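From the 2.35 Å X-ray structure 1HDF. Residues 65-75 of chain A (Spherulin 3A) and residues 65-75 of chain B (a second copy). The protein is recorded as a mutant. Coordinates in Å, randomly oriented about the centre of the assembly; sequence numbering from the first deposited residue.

Chain A, residues 65-75: RFNGNFIRLEE
Chain B 65-75: RFNGNFIRLEE

The same segment of two Spherulin 3A copies meets in a nearly twofold arrangement, burying 547 Å² summed over both sides. Residues 70-73 of chain A form a strand, which meets the corresponding strand of chain B; the two strand axes approach no closer than 10.3 Å and their N-to-C directions diverge by 128°, so side chains rather than backbone pairing bridge the gap. The register sets Phe A66 against Arg B72 (CA to CA 8.9 Å) and Asn A67 against Glu B74 (CA to CA 8.6 Å), with Arg A72 to Phe B66 (9.2 Å) and Glu A74 to Asn B67 (8.9 Å) as the reciprocal CA pairs. Before the strand, residues 65 and 66 have positive phi (Phe A66 61/37, Phe B66 57/40); residue 67 is extended (Asn A67 -110/167), and the glycine returns to positive phi (Gly A68 80/-179, Gly B68 72/-175). Residues 70-73 are extended throughout.

Arginine-to-carbonyl hydrogen bonds dominate. The CA-to-CB bonds of Arg A72 and Arg B72 point toward the other stretch, and the chains run with chi1 t, chi2 t and chi3 p, delivering the guanidinium to two carbonyls at its edge. Arg A72 NH1 donates to Gly B68 O (2.9 Å) and Phe B66 O (3.0 Å), while Arg A72 NH2 makes a weak bond to Gly B68 O (3.4 Å). In the other direction, Arg B72 NH1 and NH2 lie 3.1 and 3.2 Å from Gly A68 O, both as hydrogen bonds; the bond from Arg B72 NH1 to Phe A66 O is short, 2.6 Å, but weak because its angle is only 128°.

Aromatic contacts complete this arrangement. The CA-to-CB bonds of Phe A70 and Phe B70, both chi1 p with chi2 near -85°, each point toward the other stretch, and the rings meet edge to edge, CE2 of Phe A70 lying 3.5 Å from CE2 of Phe B70. Each ring also places an atom over one face of the opposing guanidinium: Phe B70 CD1 is 3.4 Å from Arg A72 NH1, and Phe A70 CD1 is 3.5 Å from Arg B72 NH1.

Charge and water link the remaining polar groups. Arg A72 NE forms a salt bridge with Glu A74 OE2 (3.2 Å) within its chain; the oxygen lies well out of the guanidinium plane, so no N-H points at it. Asn A67 OD1 and Glu B74 OE1, both acceptors, approach to 3.5 Å without bonding. Water 2 instead donates to Asn A67 OD1 (2.8 Å) and Glu B74 OE2 (2.5 Å); water 3 reciprocates with Asn B67 OD1 (2.6 Å) and Glu A74 OE2 (2.7 Å).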

# COMPACT_ATOMS: atom_id res chain seq x y z
N ARG A 65 -1.64 8.89 14.36
CA ARG A 65 -0.82 9.42 13.27
C ARG A 65 0.68 9.40 13.54
O ARG A 65 1.43 10.26 13.08
CB ARG A 65 -1.29 10.83 12.93
CG ARG A 65 -2.71 10.83 12.39
CD ARG A 65 -3.26 12.22 12.17
NE ARG A 65 -4.56 12.16 11.49
CZ ARG A 65 -5.64 11.57 11.98
NH1 ARG A 65 -5.60 10.97 13.17
NH2 ARG A 65 -6.77 11.55 11.28
N PHE A 66 1.11 8.41 14.32
CA PHE A 66 2.52 8.21 14.62
C PHE A 66 3.22 9.35 15.37
O PHE A 66 4.39 9.63 15.11
CB PHE A 66 3.26 7.90 13.31
CG PHE A 66 2.44 7.09 12.35
CD1 PHE A 66 1.99 5.82 12.69
CD2 PHE A 66 2.09 7.61 11.11
CE1 PHE A 66 1.19 5.08 11.82
CE2 PHE A 66 1.29 6.88 10.23
CZ PHE A 66 0.84 5.61 10.59
N ASN A 67 2.51 9.98 16.29
CA ASN A 67 3.07 11.07 17.09
C ASN A 67 3.24 10.61 18.53
O ASN A 67 2.71 9.57 18.92
CB ASN A 67 2.16 12.30 17.07
CG ASN A 67 1.96 12.85 15.67
OD1 ASN A 67 2.93 13.14 14.97
ND2 ASN A 67 0.70 13.00 15.26
N GLY A 68 3.98 11.39 19.32
CA GLY A 68 4.19 11.05 20.72
C GLY A 68 5.27 10.00 20.92
O GLY A 68 5.89 9.54 19.96
N ASN A 69 5.50 9.62 22.17
CA ASN A 69 6.51 8.62 22.51
C ASN A 69 6.21 7.30 21.80
O ASN A 69 5.05 6.96 21.55
CB ASN A 69 6.54 8.39 24.03
CG ASN A 69 7.45 7.23 24.42
OD1 ASN A 69 8.62 7.20 24.04
ND2 ASN A 69 6.91 6.28 25.18
N PHE A 70 7.26 6.56 21.48
CA PHE A 70 7.09 5.29 20.78
C PHE A 70 8.31 4.41 20.97
O PHE A 70 9.32 4.85 21.50
CB PHE A 70 6.85 5.56 19.29
CG PHE A 70 8.03 6.16 18.59
CD1 PHE A 70 8.23 7.54 18.58
CD2 PHE A 70 8.95 5.35 17.94
CE1 PHE A 70 9.33 8.09 17.94
CE2 PHE A 70 10.05 5.89 17.30
CZ PHE A 70 10.25 7.26 17.29
N ILE A 71 8.21 3.16 20.55
CA ILE A 71 9.32 2.22 20.64
C ILE A 71 9.26 1.20 19.51
O ILE A 71 8.18 0.92 18.96
CB ILE A 71 9.33 1.43 21.97
CG1 ILE A 71 8.08 0.56 22.07
CG2 ILE A 71 9.46 2.39 23.16
CD1 ILE A 71 8.15 -0.49 23.17
N ARG A 72 10.41 0.65 19.17
CA ARG A 72 10.50 -0.35 18.12
C ARG A 72 10.42 -1.76 18.72
O ARG A 72 11.07 -2.06 19.73
CB ARG A 72 11.82 -0.20 17.37
CG ARG A 72 12.17 -1.39 16.48
CD ARG A 72 13.49 -1.14 15.76
NE ARG A 72 14.55 -0.81 16.70
CZ ARG A 72 15.69 -0.23 16.36
NH1 ARG A 72 15.92 0.09 15.09
NH2 ARG A 72 16.60 0.06 17.29
N LEU A 73 9.60 -2.62 18.11
CA LEU A 73 9.49 -4.00 18.59
C LEU A 73 10.15 -4.90 17.55
O LEU A 73 9.85 -4.81 16.36
CB LEU A 73 8.02 -4.39 18.79
CG LEU A 73 7.32 -3.62 19.92
CD1 LEU A 73 5.96 -4.27 20.21
CD2 LEU A 73 8.20 -3.62 21.19
N GLU A 74 11.07 -5.73 18.02
CA GLU A 74 11.83 -6.64 17.16
C GLU A 74 11.04 -7.85 16.70
O GLU A 74 10.08 -8.27 17.35
CB GLU A 74 13.07 -7.12 17.92
CG GLU A 74 13.97 -6.01 18.41
CD GLU A 74 14.55 -5.21 17.27
OE1 GLU A 74 15.01 -5.83 16.30
OE2 GLU A 74 14.56 -3.98 17.33
N GLU A 75 11.45 -8.43 15.58
CA GLU A 75 10.80 -9.62 15.04
C GLU A 75 10.75 -10.72 16.09
O GLU A 75 11.61 -10.78 16.97
CB GLU A 75 11.56 -10.15 13.82
CG GLU A 75 13.04 -10.40 14.08
CD GLU A 75 13.91 -9.19 13.78
OE1 GLU A 75 13.44 -8.05 13.98
OE2 GLU A 75 15.07 -9.37 13.35
N ARG B 65 17.04 -3.35 7.17
CA ARG B 65 15.99 -4.06 7.89
C ARG B 65 15.49 -3.34 9.14
O ARG B 65 15.10 -3.97 10.13
CB ARG B 65 16.47 -5.48 8.20
CG ARG B 65 16.76 -6.25 6.90
CD ARG B 65 17.36 -7.63 7.11
NE ARG B 65 17.40 -8.37 5.86
CZ ARG B 65 18.16 -8.05 4.81
NH1 ARG B 65 18.96 -6.99 4.87
NH2 ARG B 65 18.12 -8.78 3.70
N PHE B 66 15.51 -2.01 9.08
CA PHE B 66 15.04 -1.16 10.17
C PHE B 66 15.74 -1.40 11.51
O PHE B 66 15.10 -1.37 12.57
CB PHE B 66 13.52 -1.34 10.33
CG PHE B 66 12.82 -1.59 9.02
CD1 PHE B 66 12.81 -0.61 8.03
CD2 PHE B 66 12.23 -2.83 8.76
CE1 PHE B 66 12.23 -0.87 6.80
CE2 PHE B 66 11.65 -3.09 7.53
CZ PHE B 66 11.65 -2.11 6.55
N ASN B 67 17.05 -1.63 11.45
CA ASN B 67 17.84 -1.85 12.66
C ASN B 67 18.72 -0.63 12.92
O ASN B 67 18.77 0.29 12.11
CB ASN B 67 18.73 -3.08 12.50
CG ASN B 67 17.94 -4.37 12.41
OD1 ASN B 67 17.10 -4.65 13.28
ND2 ASN B 67 18.19 -5.16 11.38
N GLY B 68 19.40 -0.63 14.07
CA GLY B 68 20.27 0.48 14.42
C GLY B 68 19.54 1.75 14.80
O GLY B 68 18.31 1.77 14.89
N ASN B 69 20.30 2.81 15.03
CA ASN B 69 19.75 4.11 15.41
C ASN B 69 18.84 4.63 14.31
O ASN B 69 19.10 4.43 13.12
CB ASN B 69 20.89 5.11 15.65
CG ASN B 69 20.38 6.48 16.06
OD1 ASN B 69 19.58 6.61 16.99
ND2 ASN B 69 20.86 7.52 15.37
N PHE B 70 17.77 5.33 14.70
CA PHE B 70 16.81 5.86 13.75
C PHE B 70 16.03 7.04 14.34
O PHE B 70 16.02 7.25 15.54
CB PHE B 70 15.83 4.75 13.35
CG PHE B 70 14.88 4.34 14.46
CD1 PHE B 70 15.28 3.43 15.42
CD2 PHE B 70 13.59 4.87 14.52
CE1 PHE B 70 14.41 3.05 16.44
CE2 PHE B 70 12.71 4.49 15.54
CZ PHE B 70 13.12 3.58 16.50
N ILE B 71 15.40 7.82 13.47
CA ILE B 71 14.59 8.95 13.91
C ILE B 71 13.33 9.08 13.07
O ILE B 71 13.24 8.56 11.95
CB ILE B 71 15.35 10.30 13.79
CG1 ILE B 71 15.66 10.59 12.32
CG2 ILE B 71 16.61 10.27 14.64
CD1 ILE B 71 16.27 11.95 12.09
N ARG B 72 12.35 9.77 13.62
CA ARG B 72 11.09 10.00 12.94
C ARG B 72 11.13 11.39 12.29
O ARG B 72 11.61 12.35 12.90
CB ARG B 72 9.94 9.93 13.93
CG ARG B 72 8.63 10.52 13.41
CD ARG B 72 7.52 10.36 14.44
NE ARG B 72 7.86 11.00 15.71
CZ ARG B 72 7.24 10.75 16.86
NH1 ARG B 72 6.24 9.88 16.90
NH2 ARG B 72 7.62 11.36 17.96
N LEU B 73 10.62 11.48 11.07
CA LEU B 73 10.55 12.76 10.37
C LEU B 73 9.08 13.09 10.16
O LEU B 73 8.34 12.30 9.58
CB LEU B 73 11.26 12.69 9.02
CG LEU B 73 12.76 12.43 9.08
CD1 LEU B 73 13.33 12.58 7.67
CD2 LEU B 73 13.43 13.41 10.03
N GLU B 74 8.68 14.26 10.64
CA GLU B 74 7.29 14.73 10.55
C GLU B 74 6.86 15.11 9.13
O GLU B 74 7.69 15.40 8.27
CB GLU B 74 7.10 15.94 11.46
CG GLU B 74 7.59 15.74 12.88
CD GLU B 74 6.66 14.88 13.70
OE1 GLU B 74 5.57 14.54 13.21
OE2 GLU B 74 7.00 14.56 14.85
N GLU B 75 5.56 15.12 8.92
CA GLU B 75 5.00 15.49 7.62
C GLU B 75 5.45 16.89 7.22
O GLU B 75 5.70 17.74 8.07
CB GLU B 75 3.47 15.45 7.69
CG GLU B 75 2.88 16.30 8.81
CD GLU B 75 2.77 15.53 10.12
OE1 GLU B 75 3.61 14.64 10.38
OE2 GLU B 75 1.84 15.82 10.91
O HOH W 1 0.28 14.41 12.34
O HOH W 2 5.48 13.07 16.11
O HOH W 3 16.35 -3.33 15.45
O HOH W 4 16.64 -7.81 11.73